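Side-chain contacts in EGF family domain-containing protein (Toxoplasma gondii, PDB 4Z80), which binds a peptide of a RON2-like protein and, as an apical membrane antigen relative, probably helps form the moving junction in host-cell invasion: residues H38-T43 against P252-I257; H335-P338 against T342-P345; C183-E188 against S246-G251; D27-K32 against E62-S67. All blocks are in the same frame, centred on the assembly; numbering follows the deposited sequence.

From the N terminus, the chain first closes contact 4, where strand 27-30 meets the loop that follows strand 60-62. Before that loop is complete, strand 36-40 has left for contact 1, so contacts 1 and 4 cross. Contact 1 spans a long excursion and brings the hairpin end at 38-43 to the first turn of helix 252-262. Contact 3 is nested inside it and joins two loops beside the same helix. Contact 2 comes last, a short loop at 335-345. Its segment 335-338 touches both contact 1 and contact 4. Together they tie the three-stranded sheet to helix 252-262 and to the loops around it.

Contact 1 (H38-T43 against P252-I257)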
loop_
_atom_site.group_PDB
_atom_site.type_symbol
_atom_site.label_atom_id
_atom_site.label_comp_id
_atom_site.label_asym_id
_atom_site.label_seq_id
_atom_site.Cartn_x
_atom_site.Cartn_y
_atom_site.Cartn_z
ATOM N N HIS A 38 -5.681 -14.200 14.770
ATOM C CA HIS A 38 -6.945 -14.283 14.075
ATOM C C HIS A 38 -6.891 -15.382 13.046
ATOM O O HIS A 38 -5.921 -15.487 12.302
ATOM C CB HIS A 38 -7.280 -12.970 13.385
ATOM C CG HIS A 38 -8.566 -13.006 12.622
ATOM N ND1 HIS A 38 -9.795 -12.995 13.245
ATOM C CD2 HIS A 38 -8.815 -13.040 11.294
ATOM C CE1 HIS A 38 -10.747 -13.022 12.330
ATOM N NE2 HIS A 38 -10.179 -13.050 11.138
ATOM N N THR A 39 -7.940 -16.195 12.992
ATOM C CA THR A 39 -8.016 -17.230 11.984
ATOM C C THR A 39 -8.908 -16.750 10.847
ATOM O O THR A 39 -10.087 -16.456 11.041
ATOM C CB THR A 39 -8.528 -18.547 12.576
ATOM O OG1 THR A 39 -7.649 -18.943 13.637
ATOM C CG2 THR A 39 -8.554 -19.641 11.513
ATOM N N ARG A 40 -8.306 -16.633 9.668
ATOM C CA ARG A 40 -8.997 -16.196 8.464
ATOM C C ARG A 40 -8.927 -17.341 7.473
ATOM O O ARG A 40 -7.851 -17.680 6.975
ATOM C CB ARG A 40 -8.356 -14.918 7.903
ATOM C CG ARG A 40 -8.970 -14.380 6.619
ATOM C CD ARG A 40 -8.056 -13.332 5.985
ATOM N NE ARG A 40 -8.666 -12.686 4.823
ATOM C CZ ARG A 40 -9.391 -11.570 4.868
ATOM N NH1 ARG A 40 -9.607 -10.954 6.021
ATOM N NH2 ARG A 40 -9.903 -11.065 3.752
ATOM N N GLY A 41 -10.075 -17.955 7.209
ATOM C CA GLY A 41 -10.113 -19.172 6.423
ATOM C C GLY A 41 -9.491 -20.321 7.197
ATOM O O GLY A 41 -9.970 -20.688 8.271
ATOM N N ASN A 42 -8.407 -20.868 6.653
ATOM C CA ASN A 42 -7.731 -22.037 7.220
ATOM C C ASN A 42 -6.459 -21.672 7.978
ATOM O O ASN A 42 -5.788 -22.539 8.541
ATOM C CB ASN A 42 -7.381 -23.031 6.107
ATOM C CG ASN A 42 -6.863 -22.344 4.854
ATOM O OD1 ASN A 42 -6.735 -21.119 4.816
ATOM N ND2 ASN A 42 -6.563 -23.129 3.824
ATOM N N THR A 43 -6.140 -20.382 7.994
ATOM C CA THR A 43 -4.854 -19.903 8.484
ATOM C C THR A 43 -5.009 -19.052 9.733
ATOM O O THR A 43 -5.835 -18.144 9.766
ATOM C CB THR A 43 -4.141 -19.078 7.402
ATOM O OG1 THR A 43 -4.017 -19.868 6.212
ATOM C CG2 THR A 43 -2.762 -18.624 7.869
ATOM N N PRO A 252 -8.054 -6.540 -0.368
ATOM C CA PRO A 252 -6.887 -5.779 0.094
ATOM C C PRO A 252 -5.971 -6.558 1.034
ATOM O O PRO A 252 -4.763 -6.367 0.953
ATOM C CB PRO A 252 -7.504 -4.567 0.802
ATOM C CG PRO A 252 -8.963 -4.816 0.896
ATOM C CD PRO A 252 -9.318 -5.819 -0.151
ATOM N N PHE A 253 -6.490 -7.417 1.908
ATOM C CA PHE A 253 -5.591 -8.149 2.791
ATOM C C PHE A 253 -4.717 -9.130 2.008
ATOM O O PHE A 253 -3.525 -9.269 2.285
ATOM C CB PHE A 253 -6.352 -8.901 3.881
ATOM C CG PHE A 253 -5.467 -9.794 4.701
ATOM C CD1 PHE A 253 -4.492 -9.258 5.529
ATOM C CD2 PHE A 253 -5.572 -11.173 4.605
ATOM C CE1 PHE A 253 -3.660 -10.071 6.257
ATOM C CE2 PHE A 253 -4.743 -11.994 5.340
ATOM C CZ PHE A 253 -3.781 -11.447 6.166
ATOM N N GLU A 254 -5.298 -9.813 1.028
ATOM C CA GLU A 254 -4.514 -10.719 0.206
ATOM C C GLU A 254 -3.425 -9.954 -0.553
ATOM O O GLU A 254 -2.325 -10.455 -0.751
ATOM C CB GLU A 254 -5.427 -11.480 -0.750
ATOM C CG GLU A 254 -6.323 -12.507 -0.044
ATOM C CD GLU A 254 -7.511 -11.892 0.691
ATOM O OE1 GLU A 254 -7.853 -10.717 0.434
ATOM O OE2 GLU A 254 -8.110 -12.597 1.534
ATOM N N CYS A 255 -3.724 -8.718 -0.939
ATOM C CA CYS A 255 -2.732 -7.876 -1.594
ATOM C C CYS A 255 -1.561 -7.601 -0.642
ATOM O O CYS A 255 -0.400 -7.636 -1.056
ATOM C CB CYS A 255 -3.393 -6.579 -2.064
ATOM S SG CYS A 255 -2.328 -5.490 -3.032
ATOM N N SER A 256 -1.852 -7.353 0.635
ATOM C CA SER A 256 -0.781 -7.139 1.621
ATOM C C SER A 256 0.113 -8.382 1.760
ATOM O O SER A 256 1.315 -8.256 2.000
ATOM C CB SER A 256 -1.352 -6.739 2.993
ATOM O OG SER A 256 -1.890 -7.841 3.718
ATOM N N ILE A 257 -0.464 -9.574 1.592
ATOM C CA ILE A 257 0.314 -10.802 1.694
ATOM C C ILE A 257 1.342 -10.864 0.570
ATOM O O ILE A 257 2.470 -11.321 0.776
ATOM C CB ILE A 257 -0.595 -12.060 1.653
ATOM C CG1 ILE A 257 -1.391 -12.178 2.961
ATOM C CG2 ILE A 257 0.232 -13.342 1.409
ATOM C CD1 ILE A 257 -2.429 -13.303 2.968
HETATM O O HOH W 1 -7.401 -14.917 2.663
#
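Arg40 lies along Phe253 and ends at Glu254, so one side chain makes both an apolar and a charged contact with the helix. The close-packed part is the arginine stem. Arg40 CD sits 3.6 Å from Phe253 CD2, and Arg40 NE is 3.5 Å from the same ring carbon. That carbon covers one face of the guanidinium, off toward its rim. The two flat groups are not stacked, because their planes are 50° apart. An extended chain, with CG opposite the backbone N (chi1 178°), carries the guanidinium across to the helix.

The side facing water 1 is looser. Water 1 donates to Glu254 OE2 at 2.7 Å and lies at the guanidinium edge, but its bond to Arg40 NE is weak. The bond from Arg40 NE to Glu254 OE2, at 3.3 Å, is weak as well. The far end of the guanidinium is gripped more firmly. Arg40 NH2 gives a salt bridge to Glu254 OE2 at 3.2 Å, with an N-H...O angle of 144°, and meets OE2 on its syn side. Glu254 gets there through a chain bent at chi2. Pro338 O holds NH1, and Glu341 also pairs with NH2. These several acceptors probably fix the rotation of the group.

On the helix, Ser256 OG bonds back to Phe253 O at 2.6 Å. Tyr45 meets the Phe253 ring edge-to-face. The strand is one arm of a beta hairpin with a type II' turn from Arg40 to Thr43, and Gly41 takes the positive phi of that turn. The arrangement is a beta hairpin packed on the N-terminal turn of a helix.

Contact 2 (H335-P338 against T342-P345); sequences HTRP and TKCP
The aliphatic part of Lys343 lies over one face of the Arg337 guanidinium, and van der Waals packing makes up most of this contact. Lys343 CB stands 3.6 Å from Arg337 NE, displaced toward the rim of the flat group. Farther along, Lys343 CG comes within 3.6 Å of Arg337 NH2. The lysine turns at chi2 (-74°) and then runs straight, which takes its amine beyond the guanidinium. A bend at chi3 (-54°) turns the arginine end so that a face is presented to the lysine.

Sulfur packing is the second kind. Arg337 CD lies 4.0 Å from Cys344 SG, and Arg337 CG is almost as near. Cys344 is disulfide-bonded to Cys95, so the arginine stem rests against a covalent crosslink.

Both charged groups have acidic partners outside the two segments. Arg337 NH2 and Lys343 NZ are 4.7 Å apart and carry like charges. Asp339 takes a salt bridge from Arg337 NE, and Asp17 takes one from Lys343 NZ. Arg337 NH1 also bonds to Asn24 O. These partners probably offset much of the repulsion.

Cys344 is the first residue to leave helical geometry after helix 340-343. The contact packs the C-terminal end of this short helix on the loop that leads into it, next to the Cys95-Cys344 disulfide that ties this end to another part of the chain, within the region related to apical membrane antigen 1.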
loop_
_atom_site.group_PDB
_atom_site.type_symbol
_atom_site.label_atom_id
_atom_site.label_comp_id
_atom_site.label_asym_id
_atom_site.label_seq_id
_atom_site.Cartn_x
_atom_site.Cartn_y
_atom_site.Cartn_z
ATOM N N HIS A 335 1.520 -4.595 6.517
ATOM C CA HIS A 335 1.043 -5.114 7.789
ATOM C C HIS A 335 -0.445 -4.808 7.981
ATOM O O HIS A 335 -0.856 -4.171 8.948
ATOM C CB HIS A 335 1.882 -4.531 8.928
ATOM C CG HIS A 335 3.321 -4.958 8.902
ATOM N ND1 HIS A 335 4.342 -4.130 8.485
ATOM C CD2 HIS A 335 3.907 -6.129 9.254
ATOM C CE1 HIS A 335 5.494 -4.773 8.580
ATOM N NE2 HIS A 335 5.256 -5.990 9.040
ATOM N N THR A 336 -1.251 -5.275 7.039
ATOM C CA THR A 336 -2.694 -5.155 7.133
ATOM C C THR A 336 -3.232 -6.254 8.051
ATOM O O THR A 336 -2.788 -7.402 7.958
ATOM C CB THR A 336 -3.324 -5.249 5.738
ATOM O OG1 THR A 336 -2.907 -4.118 4.955
ATOM C CG2 THR A 336 -4.841 -5.274 5.800
ATOM N N ARG A 337 -4.177 -5.922 8.925
ATOM C CA ARG A 337 -4.677 -6.899 9.890
ATOM C C ARG A 337 -5.695 -7.818 9.200
ATOM O O ARG A 337 -6.518 -7.370 8.407
ATOM C CB ARG A 337 -5.269 -6.210 11.134
ATOM C CG ARG A 337 -6.402 -5.195 10.910
ATOM C CD ARG A 337 -6.748 -4.470 12.214
ATOM N NE ARG A 337 -7.056 -5.429 13.278
ATOM C CZ ARG A 337 -6.924 -5.210 14.582
ATOM N NH1 ARG A 337 -6.496 -4.043 15.051
ATOM N NH2 ARG A 337 -7.231 -6.178 15.431
ATOM N N PRO A 338 -5.601 -9.125 9.474
ATOM C CA PRO A 338 -6.410 -10.108 8.748
ATOM C C PRO A 338 -7.875 -10.091 9.163
ATOM O O PRO A 338 -8.721 -10.665 8.466
ATOM C CB PRO A 338 -5.741 -11.441 9.114
ATOM C CG PRO A 338 -5.100 -11.200 10.412
ATOM C CD PRO A 338 -4.638 -9.766 10.382
ATOM N N THR A 342 -13.871 -6.716 10.341
ATOM C CA THR A 342 -14.602 -6.512 11.588
ATOM C C THR A 342 -13.917 -5.509 12.505
ATOM O O THR A 342 -14.467 -5.153 13.540
ATOM C CB THR A 342 -14.794 -7.836 12.372
ATOM O OG1 THR A 342 -13.522 -8.438 12.647
ATOM C CG2 THR A 342 -15.654 -8.801 11.575
ATOM N N LYS A 343 -12.731 -5.045 12.117
ATOM C CA LYS A 343 -11.937 -4.136 12.948
ATOM C C LYS A 343 -11.736 -2.765 12.310
ATOM O O LYS A 343 -11.269 -1.834 12.979
ATOM C CB LYS A 343 -10.567 -4.753 13.255
ATOM C CG LYS A 343 -10.608 -5.890 14.262
ATOM C CD LYS A 343 -10.831 -5.371 15.678
ATOM C CE LYS A 343 -10.852 -6.486 16.692
ATOM N NZ LYS A 343 -11.074 -5.940 18.063
ATOM N N CYS A 344 -12.081 -2.644 11.031
ATOM C CA CYS A 344 -11.821 -1.428 10.256
ATOM C C CYS A 344 -13.060 -0.990 9.492
ATOM O O CYS A 344 -13.941 -1.805 9.225
ATOM C CB CYS A 344 -10.680 -1.651 9.266
ATOM S SG CYS A 344 -9.166 -2.257 9.986
ATOM N N PRO A 345 -13.123 0.295 9.107
ATOM C CA PRO A 345 -14.296 0.743 8.358
ATOM C C PRO A 345 -14.360 0.158 6.950
ATOM O O PRO A 345 -13.331 -0.147 6.343
ATOM C CB PRO A 345 -14.121 2.270 8.305
ATOM C CG PRO A 345 -13.147 2.584 9.380
ATOM C CD PRO A 345 -12.233 1.422 9.450
#

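Contact 3 (C183-E188 against S246-G251); sequences CNFVTE and SSWITG
Trp248 meets Phe185 across two loops, and this pair of rings carries the whole contact. The second segment begins with a type I turn from Ser246 to Ile249. It is closed by a backbone bond from Ile249 N to Ser246 O at 3.0 Å. Ser247 OG bonds to Asp245, just before the segment.

Trp248 comes next, in the middle of the turn. Its CG sits between the backbone N and the carbonyl carbon (chi1 61°), and the indole reaches toward the other loop. The far corner of its six-membered ring does the touching. Trp248 CZ2 is 3.5 Å from Phe185 CZ and lies over the centre of the phenyl face. Trp248 CH2 is close behind, at 3.6 Å from Phe185 CE1. The ring centroids are 4.5 Å apart, and the planes are inclined by 34°.

Ile249 follows, at the centre of an inverse gamma turn. Its CG1 covers the face of the Trp248 ring opposite Phe185, 3.5 Å above the plane. The indole is thus packed on both faces. Val186 CG1 likewise covers the other face of Phe185. Gly251 ends the segment at the N-cap position of helix 252-262.

Phe185 also rests on Ile257, Leu258 and Cys261 of that helix. A glycerol, probably from the crystallisation liquor, lies about 3 Å from the Trp248 side chain at the nearest atoms and is hydrogen-bonded to Asn184 OD1. Between the two loops the contact is apolar, so it probably rests on dispersion and shape; the helix, through the Cys183-Cys261 disulfide and the N-cap at Gly251, also fixes where the loops lie.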
loop_
_atom_site.group_PDB
_atom_site.type_symbol
_atom_site.label_atom_id
_atom_site.label_comp_id
_atom_site.label_asym_id
_atom_site.label_seq_id
_atom_site.Cartn_x
_atom_site.Cartn_y
_atom_site.Cartn_z
ATOM N N CYS A 183 3.133 -17.789 2.550
ATOM C CA CYS A 183 3.891 -17.419 1.361
ATOM C C CYS A 183 4.175 -18.619 0.467
ATOM O O CYS A 183 5.280 -18.751 -0.057
ATOM C CB CYS A 183 5.212 -16.771 1.764
ATOM S SG CYS A 183 5.039 -15.353 2.875
ATOM N N ASN A 184 3.184 -19.483 0.284
ATOM C CA ASN A 184 3.422 -20.742 -0.414
ATOM C C ASN A 184 3.563 -20.571 -1.924
ATOM O O ASN A 184 3.802 -21.541 -2.639
ATOM C CB ASN A 184 2.308 -21.750 -0.098
ATOM C CG ASN A 184 0.936 -21.295 -0.554
ATOM O OD1 ASN A 184 0.784 -20.291 -1.249
ATOM N ND2 ASN A 184 -0.081 -22.056 -0.166
ATOM N N PHE A 185 3.436 -19.334 -2.395
ATOM C CA PHE A 185 3.530 -19.007 -3.814
ATOM C C PHE A 185 4.895 -18.408 -4.133
ATOM O O PHE A 185 5.134 -17.946 -5.251
ATOM C CB PHE A 185 2.430 -18.021 -4.205
ATOM C CG PHE A 185 2.445 -16.770 -3.374
ATOM C CD1 PHE A 185 1.768 -16.723 -2.165
ATOM C CD2 PHE A 185 3.179 -15.669 -3.769
ATOM C CE1 PHE A 185 1.801 -15.590 -1.380
ATOM C CE2 PHE A 185 3.215 -14.529 -2.991
ATOM C CZ PHE A 185 2.524 -14.488 -1.792
ATOM N N VAL A 186 5.789 -18.401 -3.153
ATOM C CA VAL A 186 7.135 -17.893 -3.368
ATOM C C VAL A 186 8.117 -18.717 -2.521
ATOM O O VAL A 186 8.777 -18.219 -1.614
ATOM C CB VAL A 186 7.189 -16.353 -3.067
ATOM C CG1 VAL A 186 6.738 -16.041 -1.652
ATOM C CG2 VAL A 186 8.551 -15.771 -3.376
ATOM N N THR A 187 8.198 -20.009 -2.843
ATOM C CA THR A 187 9.091 -20.932 -2.153
ATOM C C THR A 187 9.976 -21.674 -3.144
ATOM O O THR A 187 9.809 -21.541 -4.356
ATOM C CB THR A 187 8.313 -21.974 -1.338
ATOM O OG1 THR A 187 7.613 -22.839 -2.237
ATOM C CG2 THR A 187 7.318 -21.298 -0.401
ATOM N N GLU A 188 10.914 -22.453 -2.613
ATOM C CA GLU A 188 11.756 -23.339 -3.419
ATOM C C GLU A 188 10.955 -24.181 -4.395
ATOM O O GLU A 188 11.286 -24.277 -5.575
ATOM C CB GLU A 188 12.541 -24.288 -2.518
ATOM C CG GLU A 188 13.927 -23.846 -2.155
ATOM C CD GLU A 188 14.670 -24.928 -1.398
ATOM O OE1 GLU A 188 14.767 -26.059 -1.924
ATOM O OE2 GLU A 188 15.142 -24.656 -0.276
ATOM N N SER A 246 -2.756 -14.252 -10.364
ATOM C CA SER A 246 -3.206 -13.285 -9.372
ATOM C C SER A 246 -4.547 -13.700 -8.761
ATOM O O SER A 246 -5.121 -12.965 -7.963
ATOM C CB SER A 246 -3.323 -11.899 -10.011
ATOM O OG SER A 246 -3.665 -10.916 -9.045
ATOM N N SER A 247 -5.040 -14.884 -9.120
ATOM C CA SER A 247 -6.410 -15.267 -8.780
ATOM C C SER A 247 -6.682 -15.379 -7.278
ATOM O O SER A 247 -7.829 -15.233 -6.850
ATOM C CB SER A 247 -6.769 -16.597 -9.463
ATOM O OG SER A 247 -6.043 -17.675 -8.906
ATOM N N TRP A 248 -5.645 -15.627 -6.478
ATOM C CA TRP A 248 -5.811 -15.773 -5.032
ATOM C C TRP A 248 -5.886 -14.416 -4.334
ATOM O O TRP A 248 -6.239 -14.335 -3.156
ATOM C CB TRP A 248 -4.667 -16.604 -4.437
ATOM C CG TRP A 248 -3.287 -16.011 -4.610
ATOM C CD1 TRP A 248 -2.418 -16.237 -5.639
ATOM C CD2 TRP A 248 -2.621 -15.102 -3.717
ATOM N NE1 TRP A 248 -1.255 -15.526 -5.442
ATOM C CE2 TRP A 248 -1.357 -14.821 -4.272
ATOM C CE3 TRP A 248 -2.972 -14.505 -2.504
ATOM C CZ2 TRP A 248 -0.446 -13.966 -3.659
ATOM C CZ3 TRP A 248 -2.067 -13.654 -1.896
ATOM C CH2 TRP A 248 -0.820 -13.391 -2.473
ATOM N N ILE A 249 -5.574 -13.353 -5.066
ATOM C CA ILE A 249 -5.588 -12.008 -4.491
ATOM C C ILE A 249 -6.979 -11.412 -4.662
ATOM O O ILE A 249 -7.259 -10.701 -5.623
ATOM C CB ILE A 249 -4.522 -11.101 -5.131
ATOM C CG1 ILE A 249 -3.144 -11.763 -5.045
ATOM C CG2 ILE A 249 -4.495 -9.750 -4.407
ATOM C CD1 ILE A 249 -2.006 -10.965 -5.684
ATOM N N THR A 250 -7.844 -11.707 -3.701
ATOM C CA THR A 250 -9.265 -11.408 -3.828
ATOM C C THR A 250 -9.682 -10.113 -3.135
ATOM O O THR A 250 -10.796 -9.634 -3.333
ATOM C CB THR A 250 -10.117 -12.563 -3.261
ATOM O OG1 THR A 250 -9.747 -12.818 -1.901
ATOM C CG2 THR A 250 -9.903 -13.830 -4.073
ATOM N N GLY A 251 -8.790 -9.540 -2.334
ATOM C CA GLY A 251 -9.126 -8.354 -1.569
ATOM C C GLY A 251 -7.880 -7.676 -1.053
ATOM O O GLY A 251 -6.776 -8.163 -1.263
#

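Contact 4 (D27-K32 against E62-S67); sequences DLIWDK and EMYDSS
Ile29 and Tyr64 cross at about a right angle, with the end of the isoleucine laid over one face of the tyrosine ring. Ile29 CD1 stands 3.6 Å from the Tyr64 ring centroid and 27° off the ring normal, which makes a CH-pi contact. It is shifted toward the hydroxyl end: Ile29 CD1 is 3.2 Å from Tyr64 CZ, a very close packing distance. The second branch meets the base of the ring, with Ile29 CG2 3.6 Å from Tyr64 CD2. Two branches therefore span the ring from base to tip. This follows from the isoleucine rotamer, in which CG1 takes the place between backbone N and carbonyl carbon (chi1 51°) and CG2 lies beside the N.

The phenol oxygen reaches past the isoleucine to water 2, which lies in the ring plane at its edge. Tyr64 OH gives its proton to this water at 2.7 Å. The water in turn donates to Asp31 OD2 at 2.9 Å and to Trp30 O at 2.8 Å. Ser66 OG completes its four partners. Asp31 is itself bonded through OD1 to Asp33 N.

Beyond Tyr64, Asp65 OD1 takes the backbone N of Ser67 in an Asx turn, at 2.9 Å. It also accepts from Ser67 OG. Arg50 of strand 43-51 touches both Ile29 and Tyr64. The arrangement is a loop packed against an outermost strand of a three-stranded antiparallel sheet, with a water-bridged polar end.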
loop_
_atom_site.group_PDB
_atom_site.type_symbol
_atom_site.label_atom_id
_atom_site.label_comp_id
_atom_site.label_asym_id
_atom_site.label_seq_id
_atom_site.Cartn_x
_atom_site.Cartn_y
_atom_site.Cartn_z
ATOM N N ASP A 27 -0.006 -0.366 14.423
ATOM C CA ASP A 27 1.267 -0.726 13.829
ATOM C C ASP A 27 1.589 -2.132 14.280
ATOM O O ASP A 27 1.976 -2.335 15.426
ATOM C CB ASP A 27 2.367 0.242 14.273
ATOM C CG ASP A 27 3.718 -0.078 13.656
ATOM O OD1 ASP A 27 3.779 -0.330 12.435
ATOM O OD2 ASP A 27 4.726 -0.059 14.394
ATOM N N LEU A 28 1.386 -3.110 13.408
ATOM C CA LEU A 28 1.692 -4.480 13.777
ATOM C C LEU A 28 2.865 -5.007 12.982
ATOM O O LEU A 28 3.201 -4.504 11.902
ATOM C CB LEU A 28 0.473 -5.387 13.592
ATOM C CG LEU A 28 -0.037 -5.738 12.192
ATOM C CD1 LEU A 28 0.751 -6.866 11.525
ATOM C CD2 LEU A 28 -1.507 -6.135 12.270
ATOM N N ILE A 29 3.512 -6.010 13.558
ATOM C CA ILE A 29 4.541 -6.760 12.871
ATOM C C ILE A 29 4.200 -8.241 13.011
ATOM O O ILE A 29 3.563 -8.646 13.989
ATOM C CB ILE A 29 5.937 -6.466 13.437
ATOM C CG1 ILE A 29 5.929 -6.632 14.952
ATOM C CG2 ILE A 29 6.374 -5.047 13.068
ATOM C CD1 ILE A 29 7.250 -6.968 15.510
ATOM N N TRP A 30 4.606 -9.045 12.035
ATOM C CA TRP A 30 4.285 -10.474 12.046
ATOM C C TRP A 30 5.278 -11.206 12.941
ATOM O O TRP A 30 6.481 -10.969 12.868
ATOM C CB TRP A 30 4.296 -11.056 10.621
ATOM C CG TRP A 30 3.421 -10.296 9.674
ATOM C CD1 TRP A 30 3.830 -9.512 8.630
ATOM C CD2 TRP A 30 1.995 -10.210 9.703
ATOM N NE1 TRP A 30 2.746 -8.952 8.007
ATOM C CE2 TRP A 30 1.606 -9.369 8.639
ATOM C CE3 TRP A 30 1.004 -10.766 10.521
ATOM C CZ2 TRP A 30 0.275 -9.061 8.378
ATOM C CZ3 TRP A 30 -0.322 -10.460 10.255
ATOM C CH2 TRP A 30 -0.674 -9.619 9.190
ATOM N N ASP A 31 4.765 -12.076 13.803
ATOM C CA ASP A 31 5.623 -12.913 14.635
ATOM C C ASP A 31 4.827 -14.086 15.190
ATOM O O ASP A 31 3.732 -13.898 15.711
ATOM C CB ASP A 31 6.232 -12.105 15.775
ATOM C CG ASP A 31 7.402 -12.819 16.424
ATOM O OD1 ASP A 31 7.156 -13.716 17.254
ATOM O OD2 ASP A 31 8.567 -12.499 16.089
ATOM N N LYS A 32 5.373 -15.292 15.092
ATOM C CA LYS A 32 4.621 -16.470 15.520
ATOM C C LYS A 32 4.451 -16.515 17.044
ATOM O O LYS A 32 3.634 -17.282 17.548
ATOM C CB LYS A 32 5.284 -17.754 15.010
ATOM C CG LYS A 32 6.685 -18.016 15.511
ATOM C CD LYS A 32 7.241 -19.278 14.868
ATOM C CE LYS A 32 8.720 -19.442 15.150
ATOM N NZ LYS A 32 9.011 -19.435 16.608
ATOM N N GLU A 62 8.837 2.762 12.437
ATOM C CA GLU A 62 10.223 2.434 12.173
ATOM C C GLU A 62 10.358 1.135 11.397
ATOM O O GLU A 62 9.732 0.130 11.730
ATOM C CB GLU A 62 11.002 2.331 13.480
ATOM C CG GLU A 62 11.296 3.684 14.132
ATOM C CD GLU A 62 10.092 4.328 14.798
ATOM O OE1 GLU A 62 9.063 3.646 15.006
ATOM O OE2 GLU A 62 10.184 5.534 15.113
ATOM N N MET A 63 11.178 1.171 10.357
ATOM C CA MET A 63 11.470 -0.024 9.596
ATOM C C MET A 63 11.833 -1.160 10.548
ATOM O O MET A 63 12.683 -1.013 11.429
ATOM C CB MET A 63 12.598 0.232 8.598
ATOM C CG MET A 63 13.059 -1.018 7.839
ATOM S SD MET A 63 11.767 -1.843 6.882
ATOM C CE MET A 63 11.584 -0.710 5.499
ATOM N N TYR A 64 11.148 -2.282 10.366
ATOM C CA TYR A 64 11.339 -3.468 11.183
ATOM C C TYR A 64 11.845 -4.576 10.282
ATOM O O TYR A 64 11.178 -4.936 9.310
ATOM C CB TYR A 64 10.026 -3.872 11.848
ATOM C CG TYR A 64 10.088 -5.139 12.659
ATOM C CD1 TYR A 64 10.585 -5.127 13.955
ATOM C CD2 TYR A 64 9.617 -6.336 12.147
ATOM C CE1 TYR A 64 10.628 -6.282 14.713
ATOM C CE2 TYR A 64 9.658 -7.502 12.896
ATOM C CZ TYR A 64 10.163 -7.464 14.176
ATOM O OH TYR A 64 10.197 -8.618 14.925
ATOM N N ASP A 65 13.020 -5.106 10.597
ATOM C CA ASP A 65 13.606 -6.180 9.811
ATOM C C ASP A 65 14.053 -7.309 10.736
ATOM O O ASP A 65 15.068 -7.202 11.423
ATOM C CB ASP A 65 14.777 -5.665 8.975
ATOM C CG ASP A 65 15.191 -6.642 7.894
ATOM O OD1 ASP A 65 15.036 -7.859 8.115
ATOM O OD2 ASP A 65 15.663 -6.200 6.825
ATOM N N SER A 66 13.287 -8.392 10.734
ATOM C CA SER A 66 13.585 -9.553 11.563
ATOM C C SER A 66 14.143 -10.702 10.724
ATOM O O SER A 66 14.066 -11.863 11.122
ATOM C CB SER A 66 12.336 -10.006 12.318
ATOM O OG SER A 66 11.279 -10.287 11.423
ATOM N N SER A 67 14.704 -10.381 9.561
ATOM C CA SER A 67 15.517 -11.361 8.850
ATOM C C SER A 67 16.751 -11.608 9.713
ATOM O O SER A 67 17.079 -10.803 10.585
ATOM C CB SER A 67 15.895 -10.875 7.438
ATOM O OG SER A 67 16.735 -9.732 7.483
HETATM O O HOH W 2 9.124 -10.780 13.795
#